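Local coordinates for protein SidF, inhibitor of growth family, member 3 (Legionella pneumophila subsp. pneumophila, PDB 4FYF) that probably removes phosphate from phosphatidylinositol phosphates of host membranes, acting as a bacterial phosphoinositide phosphatase, at residues T6-T11 with R312-D317; N103-M108 with Q157-A162; M203-G208 with R248-T253. The protein carries 1 engineered substitution. One frame throughout, in Å; residues are numbered along the deposited sequence.

Contact 1 (T6-T11 with R312-D317); sequences TENIET and RMTNED
Asn8 and Thr314 come together where two short helices begin, with their CA atoms 6.2 Å apart, and just beside them Ile9 CA and Arg312 CA lie 6.0 Å from each other. Both Asn8 and Thr314 are N-cap residues, so this is a meeting of two helix starts rather than of two helix flanks. Asn8 swings its CG anti to the backbone N (chi1 166°), which carries the end of the side chain across to the backbone of Met313 and Thr314. Its CB also lies 4.2 Å from Met313 O. Asparagine suits an N-cap position, where a short polar side chain can lie next to the first turn of a helix. Before it, Glu7 folds back, and its OE1 accepts the backbone N-H of Asn8 at 3.1 Å.

On the other side, Thr314 and Asp317 form a capping box, each taking the other's backbone N-H. Thr314 OG1 accepts from Asp317 N at 3.1 Å, while Asp317 OD2 accepts from Thr314 N at 3.0 Å. The latter bond is nearly straight, 165° at the hydrogen, yet it meets the anti side of the carboxylate 33° out of its plane. Together the two bonds supply acceptors to N-H groups at the helix start, and a negative Asp317 probably also interacts favourably with the positive, N-terminal end of the helix dipole.

Apolar contact is slight: Ile9 CG2 faces the aliphatic stem of Arg312 at CG, 4.5 Å away. The guanidinium reaches beyond it to salt bridges with Asp639 and Asp265. Arg339, on helix 335-348, touches Glu7 and Asn8 and bonds to the carbonyl oxygens of Thr6 and Met313, whereas Ile9 turns to Arg248 and Ile250 of strand 247-254, placing the paired helix starts between that helix and the sheet.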
ATOM      1  N   THR A   6      13.353   3.044  14.512  1.00106.48           N
ATOM      2  CA  THR A   6      12.973   3.123  15.946  1.00 93.07           C
ATOM      3  C   THR A   6      12.870   4.554  16.522  1.00 86.55           C
ATOM      4  O   THR A   6      12.673   4.745  17.732  1.00 84.38           O
ATOM      5  CB  THR A   6      13.763   2.140  16.879  1.00 93.22           C
ATOM      6  OG1 THR A   6      14.704   2.845  17.704  1.00 95.85           O
ATOM      7  CG2 THR A   6      14.478   1.048  16.086  1.00 92.58           C
ATOM      8  N   GLU A   7      13.016   5.544  15.642  1.00 70.80           N
ATOM      9  CA  GLU A   7      12.599   6.907  15.933  1.00 61.25           C
ATOM     10  C   GLU A   7      11.072   7.045  15.721  1.00 53.52           C
ATOM     11  O   GLU A   7      10.455   6.342  14.939  1.00 56.28           O
ATOM     12  CB  GLU A   7      13.379   7.876  15.060  1.00 60.43           C
ATOM     13  CG  GLU A   7      13.235   9.351  15.378  1.00 65.16           C
ATOM     14  CD  GLU A   7      13.681   9.686  16.778  1.00 74.32           C
ATOM     15  OE1 GLU A   7      12.823   9.523  17.678  1.00 71.03           O
ATOM     16  OE2 GLU A   7      14.860  10.113  16.967  1.00 74.70           O
ATOM     17  N   ASN A   8      10.470   7.918  16.492  1.00 49.92           N
ATOM     18  CA  ASN A   8       9.096   8.252  16.363  1.00 49.40           C
ATOM     19  C   ASN A   8       8.800   8.832  14.958  1.00 49.60           C
ATOM     20  O   ASN A   8       9.543   9.671  14.439  1.00 48.75           O
ATOM     21  CB  ASN A   8       8.785   9.293  17.421  1.00 49.20           C
ATOM     22  CG  ASN A   8       7.467   9.970  17.183  1.00 52.02           C
ATOM     23  OD1 ASN A   8       6.417   9.479  17.593  1.00 61.06           O
ATOM     24  ND2 ASN A   8       7.507  11.087  16.524  1.00 52.19           N
ATOM     25  N   ILE A   9       7.694   8.415  14.360  1.00 45.69           N
ATOM     26  CA  ILE A   9       7.505   8.676  12.964  1.00 45.09           C
ATOM     27  C   ILE A   9       7.293  10.168  12.684  1.00 46.88           C
ATOM     28  O   ILE A   9       7.757  10.711  11.675  1.00 45.01           O
ATOM     29  CB  ILE A   9       6.396   7.801  12.401  1.00 42.81           C
ATOM     30  CG1 ILE A   9       6.758   7.452  10.960  1.00 46.28           C
ATOM     31  CG2 ILE A   9       5.013   8.438  12.583  1.00 38.55           C
ATOM     32  CD1 ILE A   9       5.936   8.206   9.981  1.00 48.16           C
ATOM     33  N   GLU A  10       6.611  10.835  13.596  1.00 47.74           N
ATOM     34  CA  GLU A  10       6.423  12.232  13.443  1.00 49.69           C
ATOM     35  C   GLU A  10       7.787  12.962  13.431  1.00 51.70           C
ATOM     36  O   GLU A  10       8.069  13.754  12.509  1.00 50.70           O
ATOM     37  CB  GLU A  10       5.529  12.730  14.537  1.00 54.17           C
ATOM     38  CG  GLU A  10       5.274  14.204  14.488  1.00 59.65           C
ATOM     39  CD  GLU A  10       4.398  14.645  15.640  1.00 72.14           C
ATOM     40  OE1 GLU A  10       4.077  15.851  15.657  1.00 72.55           O
ATOM     41  OE2 GLU A  10       4.045  13.795  16.526  1.00 78.52           O
ATOM     42  N   THR A  11       8.657  12.676  14.395  1.00 47.17           N
ATOM     43  CA  THR A  11       9.920  13.352  14.374  1.00 48.90           C
ATOM     44  C   THR A  11      10.697  13.008  13.085  1.00 44.72           C
ATOM     45  O   THR A  11      11.247  13.902  12.444  1.00 44.41           O
ATOM     46  CB  THR A  11      10.738  13.280  15.718  1.00 52.11           C
ATOM     47  OG1 THR A  11      11.964  12.563  15.532  1.00 53.40           O
ATOM     48  CG2 THR A  11       9.923  12.723  16.919  1.00 48.04           C
ATOM     49  N   ARG A 312       4.407   5.083  16.049  1.00 39.73           N
ATOM     50  CA  ARG A 312       3.316   6.035  16.306  1.00 40.62           C
ATOM     51  C   ARG A 312       3.207   6.506  17.746  1.00 41.20           C
ATOM     52  O   ARG A 312       2.337   7.304  18.072  1.00 43.29           O
ATOM     53  CB  ARG A 312       1.985   5.506  15.790  1.00 37.80           C
ATOM     54  CG  ARG A 312       1.892   5.683  14.290  1.00 38.01           C
ATOM     55  CD  ARG A 312       0.893   4.754  13.649  1.00 37.51           C
ATOM     56  NE  ARG A 312      -0.503   4.952  14.067  1.00 42.70           N
ATOM     57  CZ  ARG A 312      -1.212   6.044  13.772  1.00 40.20           C
ATOM     58  NH1 ARG A 312      -0.654   7.042  13.074  1.00 38.08           N
ATOM     59  NH2 ARG A 312      -2.454   6.157  14.186  1.00 34.96           N
ATOM     60  N   MET A 313       4.118   6.058  18.600  1.00 40.78           N
ATOM     61  CA  MET A 313       4.115   6.459  19.990  1.00 41.60           C
ATOM     62  C   MET A 313       5.262   7.380  20.402  1.00 42.15           C
ATOM     63  O   MET A 313       6.441   7.112  20.132  1.00 40.56           O
ATOM     64  CB  MET A 313       4.129   5.208  20.838  1.00 44.20           C
ATOM     65  CG  MET A 313       2.817   4.456  20.705  1.00 46.78           C
ATOM     66  SD  MET A 313       2.653   3.093  21.851  0.79 57.94           S
ATOM     67  CE  MET A 313       4.062   2.102  21.514  1.00 55.64           C
ATOM     68  N   THR A 314       4.931   8.465  21.091  1.00 43.79           N
ATOM     69  CA  THR A 314       5.985   9.380  21.554  1.00 45.93           C
ATOM     70  C   THR A 314       6.655   8.736  22.741  1.00 46.49           C
ATOM     71  O   THR A 314       6.107   7.800  23.336  1.00 46.87           O
ATOM     72  CB  THR A 314       5.391  10.723  21.975  1.00 46.64           C
ATOM     73  OG1 THR A 314       4.566  10.512  23.135  1.00 52.07           O
ATOM     74  CG2 THR A 314       4.499  11.296  20.810  1.00 47.85           C
ATOM     75  N   ASN A 315       7.829   9.217  23.119  1.00 49.58           N
ATOM     76  CA  ASN A 315       8.392   8.795  24.412  1.00 50.65           C
ATOM     77  C   ASN A 315       7.403   8.882  25.606  1.00 51.97           C
ATOM     78  O   ASN A 315       7.297   7.927  26.385  1.00 50.84           O
ATOM     79  CB  ASN A 315       9.708   9.515  24.716  1.00 50.27           C
ATOM     80  CG  ASN A 315      10.828   9.057  23.804  1.00 51.36           C
ATOM     81  OD1 ASN A 315      10.591   8.393  22.795  1.00 50.17           O
ATOM     82  ND2 ASN A 315      12.048   9.436  24.137  1.00 50.86           N
ATOM     83  N   GLU A 316       6.668   9.985  25.731  1.00 52.80           N
ATOM     84  CA  GLU A 316       5.676  10.114  26.820  1.00 56.73           C
ATOM     85  C   GLU A 316       4.631   8.998  26.781  1.00 53.28           C
ATOM     86  O   GLU A 316       4.248   8.510  27.836  1.00 52.08           O
ATOM     87  CB  GLU A 316       4.932  11.448  26.782  1.00 62.31           C
ATOM     88  CG  GLU A 316       5.732  12.638  27.249  1.00 80.09           C
ATOM     89  CD  GLU A 316       4.830  13.835  27.501  1.00 98.45           C
ATOM     90  OE1 GLU A 316       5.297  14.812  28.149  1.00108.26           O
ATOM     91  OE2 GLU A 316       3.648  13.791  27.055  1.00 97.89           O
ATOM     92  N   ASP A 317       4.155   8.642  25.576  1.00 47.51           N
ATOM     93  CA  ASP A 317       3.209   7.545  25.395  1.00 46.68           C
ATOM     94  C   ASP A 317       3.790   6.237  25.954  1.00 45.59           C
ATOM     95  O   ASP A 317       3.099   5.483  26.621  1.00 46.83           O
ATOM     96  CB  ASP A 317       2.850   7.368  23.917  1.00 46.27           C
ATOM     97  CG  ASP A 317       2.030   8.524  23.367  1.00 49.73           C
ATOM     98  OD1 ASP A 317       1.266   9.160  24.150  1.00 54.85           O
ATOM     99  OD2 ASP A 317       2.114   8.792  22.152  1.00 47.10           O
TER

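Contact 2 (N103-M108 with Q157-A162); sequences NAIDEM and QAVAKA
Ile105 and Val159 bring their CA atoms to 6.3 Å where two helices run nearly antiparallel, at 168°, with the axes of the two segments 9.9 Å apart at closest approach. The segments belong to helices 98-119 and 136-163, and the side chains that meet are all apolar. Ile105 and Met108, about one turn apart, supply the long side chains; Ala158 and Ala162, also a turn apart, supply the small ones.

Met108 extends across the gap between the helices. With CG trans to the carbonyl carbon (chi1 -61°), the chain runs extended before bending at its last torsion (chi3 -44°), which lays the methyl group along the facing helix. SD rests against Ala158 CB at 3.8 Å. CE goes further, to 3.6 Å from Ala158 O, and touches Ala162 CB at 4.0 Å, with Val159 CG2 a little beyond. The flexible thioether thus adapts its end to a surface made mostly of backbone and alanine methyls.

Ile105 approaches the same alanine differently. Its CD1 meets Ala162 CB at 3.6 Å and sits 4.3 Å from Val159 CG1, and the ends of the isoleucine and the methionine both close on the Ala162 methyl from the facing helix, next to each other. Alanine fits both its positions because its single methyl lets the longer chains press close to the helix backbone. Val159 and Ile105 also turn to helix 71-92, where Val83 meets the isoleucine and Leu82 and Ala86 meet the valine; a third helix thus packs along this side of the pair.

Since all the contacts between the two segments are van der Waals in kind, their cohesion depends on removal of hydrocarbon from water and on complementary shape, the long side chains of one helix fitting against mainly small ones on the other.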
ATOM      1  N   ASN A 103      32.210  -1.684 -20.986  1.00 64.08           N
ATOM      2  CA  ASN A 103      32.537  -0.513 -21.758  1.00 63.50           C
ATOM      3  C   ASN A 103      31.780  -0.498 -23.056  1.00 62.17           C
ATOM      4  O   ASN A 103      31.478   0.567 -23.583  1.00 63.82           O
ATOM      5  CB  ASN A 103      34.021  -0.508 -22.098  1.00 69.65           C
ATOM      6  CG  ASN A 103      34.907  -0.238 -20.905  1.00 73.16           C
ATOM      7  OD1 ASN A 103      34.451  -0.137 -19.742  1.00 72.86           O
ATOM      8  ND2 ASN A 103      36.204  -0.141 -21.182  1.00 75.60           N
ATOM      9  N   ALA A 104      31.509  -1.669 -23.621  1.00 61.08           N
ATOM     10  CA  ALA A 104      30.731  -1.701 -24.868  1.00 59.63           C
ATOM     11  C   ALA A 104      29.295  -1.259 -24.623  1.00 55.83           C
ATOM     12  O   ALA A 104      28.727  -0.614 -25.478  1.00 55.10           O
ATOM     13  CB  ALA A 104      30.767  -3.071 -25.524  1.00 60.56           C
ATOM     14  N   ILE A 105      28.740  -1.626 -23.466  1.00 53.78           N
ATOM     15  CA  ILE A 105      27.399  -1.261 -23.023  1.00 53.50           C
ATOM     16  C   ILE A 105      27.354   0.288 -22.879  1.00 55.37           C
ATOM     17  O   ILE A 105      26.502   0.940 -23.516  1.00 53.31           O
ATOM     18  CB  ILE A 105      27.026  -1.903 -21.635  1.00 53.91           C
ATOM     19  CG1 ILE A 105      27.071  -3.453 -21.588  1.00 53.09           C
ATOM     20  CG2 ILE A 105      25.731  -1.323 -21.064  1.00 49.57           C
ATOM     21  CD1 ILE A 105      26.290  -4.194 -22.617  1.00 54.49           C
ATOM     22  N   ASP A 106      28.264   0.859 -22.058  1.00 54.59           N
ATOM     23  CA  ASP A 106      28.461   2.316 -21.978  1.00 55.88           C
ATOM     24  C   ASP A 106      28.468   2.952 -23.353  1.00 54.77           C
ATOM     25  O   ASP A 106      27.702   3.894 -23.645  1.00 54.16           O
ATOM     26  CB  ASP A 106      29.783   2.688 -21.316  1.00 60.05           C
ATOM     27  CG  ASP A 106      29.764   2.465 -19.826  1.00 64.01           C
ATOM     28  OD1 ASP A 106      28.668   2.424 -19.260  1.00 59.86           O
ATOM     29  OD2 ASP A 106      30.859   2.313 -19.232  1.00 73.25           O
ATOM     30  N   GLU A 107      29.328   2.438 -24.204  1.00 54.49           N
ATOM     31  CA  GLU A 107      29.433   3.000 -25.546  1.00 57.29           C
ATOM     32  C   GLU A 107      28.098   3.032 -26.297  1.00 53.89           C
ATOM     33  O   GLU A 107      27.765   4.029 -26.892  1.00 51.94           O
ATOM     34  CB  GLU A 107      30.523   2.321 -26.370  1.00 58.73           C
ATOM     35  CG  GLU A 107      30.919   3.184 -27.546  1.00 60.65           C
ATOM     36  CD  GLU A 107      31.909   2.521 -28.493  1.00 64.63           C
ATOM     37  OE1 GLU A 107      32.683   1.609 -28.049  1.00 67.79           O
ATOM     38  OE2 GLU A 107      31.931   2.946 -29.668  1.00 61.11           O
ATOM     39  N   MET A 108      27.307   1.972 -26.198  1.00 56.00           N
ATOM     40  CA  MET A 108      25.994   1.921 -26.850  1.00 52.52           C
ATOM     41  C   MET A 108      24.967   2.846 -26.201  1.00 49.90           C
ATOM     42  O   MET A 108      24.063   3.372 -26.877  1.00 48.17           O
ATOM     43  CB  MET A 108      25.510   0.491 -26.885  1.00 53.76           C
ATOM     44  CG  MET A 108      26.491  -0.369 -27.678  1.00 61.78           C
ATOM     45  SD  MET A 108      25.977  -2.060 -27.875  0.80 69.59           S
ATOM     46  CE  MET A 108      25.409  -2.463 -26.258  1.00 56.52           C
ATOM     47  N   GLN A 157      17.887  -4.844 -27.232  1.00 41.12           N
ATOM     48  CA  GLN A 157      18.416  -5.978 -27.969  1.00 44.75           C
ATOM     49  C   GLN A 157      19.989  -5.980 -27.933  1.00 47.40           C
ATOM     50  O   GLN A 157      20.614  -7.022 -27.648  1.00 50.21           O
ATOM     51  CB  GLN A 157      17.828  -6.038 -29.388  1.00 44.92           C
ATOM     52  CG  GLN A 157      18.592  -6.975 -30.320  1.00 54.17           C
ATOM     53  CD  GLN A 157      18.366  -6.768 -31.842  1.00 59.18           C
ATOM     54  OE1 GLN A 157      17.909  -5.690 -32.337  1.00 60.13           O
ATOM     55  NE2 GLN A 157      18.731  -7.802 -32.597  1.00 54.18           N
ATOM     56  N   ALA A 158      20.616  -4.829 -28.222  1.00 45.80           N
ATOM     57  CA  ALA A 158      22.084  -4.712 -28.294  1.00 45.36           C
ATOM     58  C   ALA A 158      22.745  -5.020 -26.936  1.00 44.67           C
ATOM     59  O   ALA A 158      23.781  -5.654 -26.896  1.00 45.63           O
ATOM     60  CB  ALA A 158      22.492  -3.334 -28.763  1.00 42.35           C
ATOM     61  N   VAL A 159      22.105  -4.590 -25.855  1.00 43.64           N
ATOM     62  CA  VAL A 159      22.521  -4.885 -24.496  1.00 46.94           C
ATOM     63  C   VAL A 159      22.518  -6.387 -24.209  1.00 50.64           C
ATOM     64  O   VAL A 159      23.483  -6.876 -23.608  1.00 55.21           O
ATOM     65  CB  VAL A 159      21.699  -4.118 -23.446  1.00 45.04           C
ATOM     66  CG1 VAL A 159      22.054  -4.573 -22.041  1.00 47.27           C
ATOM     67  CG2 VAL A 159      22.003  -2.641 -23.584  1.00 47.63           C
ATOM     68  N   ALA A 160      21.489  -7.113 -24.671  1.00 49.50           N
ATOM     69  CA  ALA A 160      21.396  -8.546 -24.425  1.00 50.54           C
ATOM     70  C   ALA A 160      22.497  -9.247 -25.157  1.00 52.54           C
ATOM     71  O   ALA A 160      23.110 -10.171 -24.610  1.00 54.17           O
ATOM     72  CB  ALA A 160      20.046  -9.119 -24.832  1.00 48.69           C
ATOM     73  N   LYS A 161      22.745  -8.809 -26.389  1.00 55.78           N
ATOM     74  CA  LYS A 161      23.782  -9.409 -27.225  1.00 56.63           C
ATOM     75  C   LYS A 161      25.125  -9.182 -26.564  1.00 58.95           C
ATOM     76  O   LYS A 161      25.819 -10.138 -26.251  1.00 60.35           O
ATOM     77  CB  LYS A 161      23.762  -8.861 -28.647  1.00 57.66           C
ATOM     78  CG  LYS A 161      24.615  -9.658 -29.650  1.00 65.93           C
ATOM     79  CD  LYS A 161      24.733 -11.147 -29.299  1.00 67.47           C
ATOM     80  CE  LYS A 161      24.516 -12.056 -30.496  1.00 71.50           C
ATOM     81  NZ  LYS A 161      25.786 -12.657 -31.020  1.00 77.30           N
ATOM     82  N   ALA A 162      25.476  -7.929 -26.301  1.00 60.46           N
ATOM     83  CA  ALA A 162      26.780  -7.621 -25.663  1.00 60.06           C
ATOM     84  C   ALA A 162      27.009  -8.244 -24.272  1.00 58.77           C
ATOM     85  O   ALA A 162      28.116  -8.688 -23.944  1.00 60.16           O
ATOM     86  CB  ALA A 162      26.967  -6.112 -25.572  1.00 59.46           C
TER

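Contact 3 (M203-G208 with R248-T253); sequences MYIPCG and RMIAGT. With HG (mercury (II) ion), chain C.
Tyr204 and Met249 project from adjacent strands on one face of the sheet and run next to each other. A chi1 of -73° swings the tyrosine ring alongside the Met249 chain and brings Tyr204 CE1 to 3.6 Å from Met249 SD. The sulfur stands obliquely to the ring, 4.8 Å from its centroid, in a Met-aromatic contact that joins a polarisable atom to an aromatic system. Beyond it, Tyr204 OH bonds to Gln654, and Ala657 of helix 652-668 touches both side chains.

On the other face, Met203 and Ile250 also run alongside each other, with CG of the methionine 3.9 Å from Ile250 CB. Ile205 CD1 also meets Ile250 CG1, at 4.3 Å. These branched and long apolar chains suit the buried face that helix 9-16 packs against.

Strands 199-206 and 247-254 are antiparallel neighbours within a mixed six-stranded sheet. Met203 and Ile250 form a hydrogen-bonded pair, as do Ile205 and Arg248, with the non-hydrogen-bonded pair Tyr204 and Met249 between them. Met203 N gives a bond of 2.9 Å to Ile250 O, nearly linear at 166°.

Arg248 projects from the same face as Ile205, but its chain bends at chi2 (83°) and carries the guanidinium away to salt bridges with Asp265 and Asp311. Past the strand end, Cys207 SG lies 3.8 Å from Arg248 N and binds the mercury ion at 2.8 Å, a soft sulfur ligand on a soft metal.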
ATOM      1  N   MET A 203       4.652  11.307   1.335  1.00 35.70           N
ATOM      2  CA  MET A 203       5.872  10.511   1.238  1.00 39.30           C
ATOM      3  C   MET A 203       5.632   8.992   1.264  1.00 36.63           C
ATOM      4  O   MET A 203       4.665   8.521   1.859  1.00 32.99           O
ATOM      5  CB  MET A 203       6.926  10.897   2.281  1.00 41.64           C
ATOM      6  CG  MET A 203       6.459  10.931   3.708  1.00 44.42           C
ATOM      7  SD  MET A 203       7.797  11.473   4.778  1.00 60.58           S
ATOM      8  CE  MET A 203       7.812  13.219   4.489  1.00 38.74           C
ATOM      9  N   TYR A 204       6.457   8.282   0.499  1.00 33.60           N
ATOM     10  CA  TYR A 204       6.585   6.846   0.568  1.00 35.04           C
ATOM     11  C   TYR A 204       7.924   6.556   1.246  1.00 34.51           C
ATOM     12  O   TYR A 204       8.988   6.975   0.760  1.00 32.06           O
ATOM     13  CB  TYR A 204       6.523   6.186  -0.825  1.00 35.89           C
ATOM     14  CG  TYR A 204       5.132   6.156  -1.500  1.00 38.84           C
ATOM     15  CD1 TYR A 204       4.028   6.800  -0.955  1.00 36.81           C
ATOM     16  CD2 TYR A 204       4.938   5.489  -2.719  1.00 43.76           C
ATOM     17  CE1 TYR A 204       2.789   6.768  -1.575  1.00 38.65           C
ATOM     18  CE2 TYR A 204       3.688   5.469  -3.361  1.00 39.90           C
ATOM     19  CZ  TYR A 204       2.620   6.099  -2.775  1.00 38.75           C
ATOM     20  OH  TYR A 204       1.410   6.114  -3.417  1.00 36.83           O
ATOM     21  N   ILE A 205       7.852   5.891   2.401  1.00 34.17           N
ATOM     22  CA  ILE A 205       9.029   5.423   3.113  1.00 33.13           C
ATOM     23  C   ILE A 205       8.973   3.931   3.066  1.00 35.27           C
ATOM     24  O   ILE A 205       7.997   3.357   3.450  1.00 37.90           O
ATOM     25  CB  ILE A 205       9.039   5.913   4.558  1.00 32.35           C
ATOM     26  CG1 ILE A 205       8.741   7.445   4.643  1.00 31.66           C
ATOM     27  CG2 ILE A 205      10.340   5.491   5.253  1.00 31.75           C
ATOM     28  CD1 ILE A 205       8.308   7.926   6.037  1.00 29.03           C
ATOM     29  N   PRO A 206      10.023   3.321   2.529  1.00 43.82           N
ATOM     30  CA  PRO A 206      10.064   1.866   2.365  1.00 45.34           C
ATOM     31  C   PRO A 206      10.084   1.150   3.705  1.00 45.50           C
ATOM     32  O   PRO A 206      10.750   1.595   4.638  1.00 42.89           O
ATOM     33  CB  PRO A 206      11.386   1.639   1.628  1.00 48.96           C
ATOM     34  CG  PRO A 206      12.243   2.783   2.047  1.00 51.48           C
ATOM     35  CD  PRO A 206      11.314   3.954   2.205  1.00 46.39           C
ATOM     36  N   CYS A 207       9.355   0.045   3.791  1.00 49.68           N
ATOM     37  CA  CYS A 207       9.393  -0.814   4.961  1.00 43.45           C
ATOM     38  C   CYS A 207       9.840  -2.188   4.496  1.00 52.35           C
ATOM     39  O   CYS A 207       9.356  -2.698   3.501  1.00 17.63           O
ATOM     40  CB  CYS A 207       8.015  -0.896   5.617  1.00 42.39           C
ATOM     41  SG  CYS A 207       6.629  -0.770   4.463  0.52 42.41           S
ATOM     42  N   GLY A 208      10.866  -2.720   5.134  1.00 41.96           N
ATOM     43  CA  GLY A 208      11.330  -4.049   4.824  1.00 45.53           C
ATOM     44  C   GLY A 208      11.901  -4.336   6.182  1.00 49.95           C
ATOM     45  O   GLY A 208      12.809  -3.657   6.637  1.00 46.92           O
ATOM     46  N   ARG A 248       5.508   2.810   3.799  1.00 32.94           N
ATOM     47  CA  ARG A 248       4.668   3.552   4.693  1.00 36.04           C
ATOM     48  C   ARG A 248       4.237   4.810   3.961  1.00 32.96           C
ATOM     49  O   ARG A 248       5.055   5.497   3.383  1.00 35.86           O
ATOM     50  CB  ARG A 248       5.450   3.889   5.953  1.00 35.25           C
ATOM     51  CG  ARG A 248       4.650   4.613   7.000  1.00 39.33           C
ATOM     52  CD  ARG A 248       3.842   3.665   7.852  1.00 34.98           C
ATOM     53  NE  ARG A 248       3.387   4.369   9.032  1.00 41.04           N
ATOM     54  CZ  ARG A 248       4.096   4.466  10.142  1.00 43.49           C
ATOM     55  NH1 ARG A 248       5.268   3.881  10.219  1.00 56.04           N
ATOM     56  NH2 ARG A 248       3.625   5.136  11.171  1.00 45.92           N
ATOM     57  N   MET A 249       2.950   5.112   3.982  1.00 32.77           N
ATOM     58  CA  MET A 249       2.464   6.300   3.309  1.00 34.70           C
ATOM     59  C   MET A 249       1.983   7.339   4.306  1.00 35.65           C
ATOM     60  O   MET A 249       1.009   7.129   4.999  1.00 41.85           O
ATOM     61  CB  MET A 249       1.324   5.922   2.376  1.00 35.62           C
ATOM     62  CG  MET A 249       0.708   7.086   1.635  1.00 45.57           C
ATOM     63  SD  MET A 249      -0.274   6.554   0.229  0.89 54.02           S
ATOM     64  CE  MET A 249      -1.845   6.228   0.996  1.00 43.24           C
ATOM     65  N   ILE A 250       2.657   8.477   4.330  1.00 32.60           N
ATOM     66  CA  ILE A 250       2.332   9.566   5.200  1.00 32.58           C
ATOM     67  C   ILE A 250       1.955  10.822   4.384  1.00 35.01           C
ATOM     68  O   ILE A 250       2.650  11.176   3.445  1.00 38.11           O
ATOM     69  CB  ILE A 250       3.537   9.979   6.051  1.00 33.78           C
ATOM     70  CG1 ILE A 250       4.192   8.798   6.783  1.00 34.04           C
ATOM     71  CG2 ILE A 250       3.092  11.031   7.029  1.00 33.41           C
ATOM     72  CD1 ILE A 250       3.246   8.076   7.764  1.00 33.59           C
ATOM     73  N   ALA A 251       0.861  11.490   4.741  1.00 34.75           N
ATOM     74  CA  ALA A 251       0.532  12.778   4.152  1.00 35.13           C
ATOM     75  C   ALA A 251       0.153  13.689   5.289  1.00 39.33           C
ATOM     76  O   ALA A 251      -0.452  13.234   6.266  1.00 42.67           O
ATOM     77  CB  ALA A 251      -0.614  12.656   3.164  1.00 32.65           C
ATOM     78  N   GLY A 252       0.541  14.961   5.187  1.00 39.47           N
ATOM     79  CA  GLY A 252       0.125  15.968   6.148  1.00 39.59           C
ATOM     80  C   GLY A 252       0.467  17.374   5.727  1.00 42.51           C
ATOM     81  O   GLY A 252       0.662  17.660   4.527  1.00 43.78           O
ATOM     82  N   THR A 253       0.540  18.278   6.709  1.00 44.96           N
ATOM     83  CA  THR A 253       0.926  19.627   6.418  1.00 42.56           C
ATOM     84  C   THR A 253       2.162  20.029   7.192  1.00 46.74           C
ATOM     85  O   THR A 253       2.419  19.509   8.296  1.00 47.05           O
ATOM     86  CB  THR A 253      -0.232  20.665   6.496  1.00 45.87           C
ATOM     87  OG1 THR A 253       0.032  21.685   7.485  1.00 55.25           O
ATOM     88  CG2 THR A 253      -1.519  20.073   6.667  1.00 39.65           C
TER
HETATM   89 HG    HG C 802       6.725  -3.556   4.798  0.98132.03          HG

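Overall arrangement
Contacts 1 and 3 are neighbours, their centres 15 Å apart, and they share an interface: Ile9 CD1 touches Ile250 CD1 at 3.5 Å, and Arg312 packs against Arg248. Helix 9-16 thus rests on the sheet that contains contact 3, tying the N-terminal segment to the centre of the chain. Contact 2 lies far out, 49 Å from contact 1 and 37 Å from contact 3 between centres, in a separate group of helices that includes 71-92, 98-119 and 136-163. Along the chain, contact 2 closes before contact 3 opens, and both fall inside the long loop closed by contact 1, so a peripheral helical region and the sheet lie between its two ends.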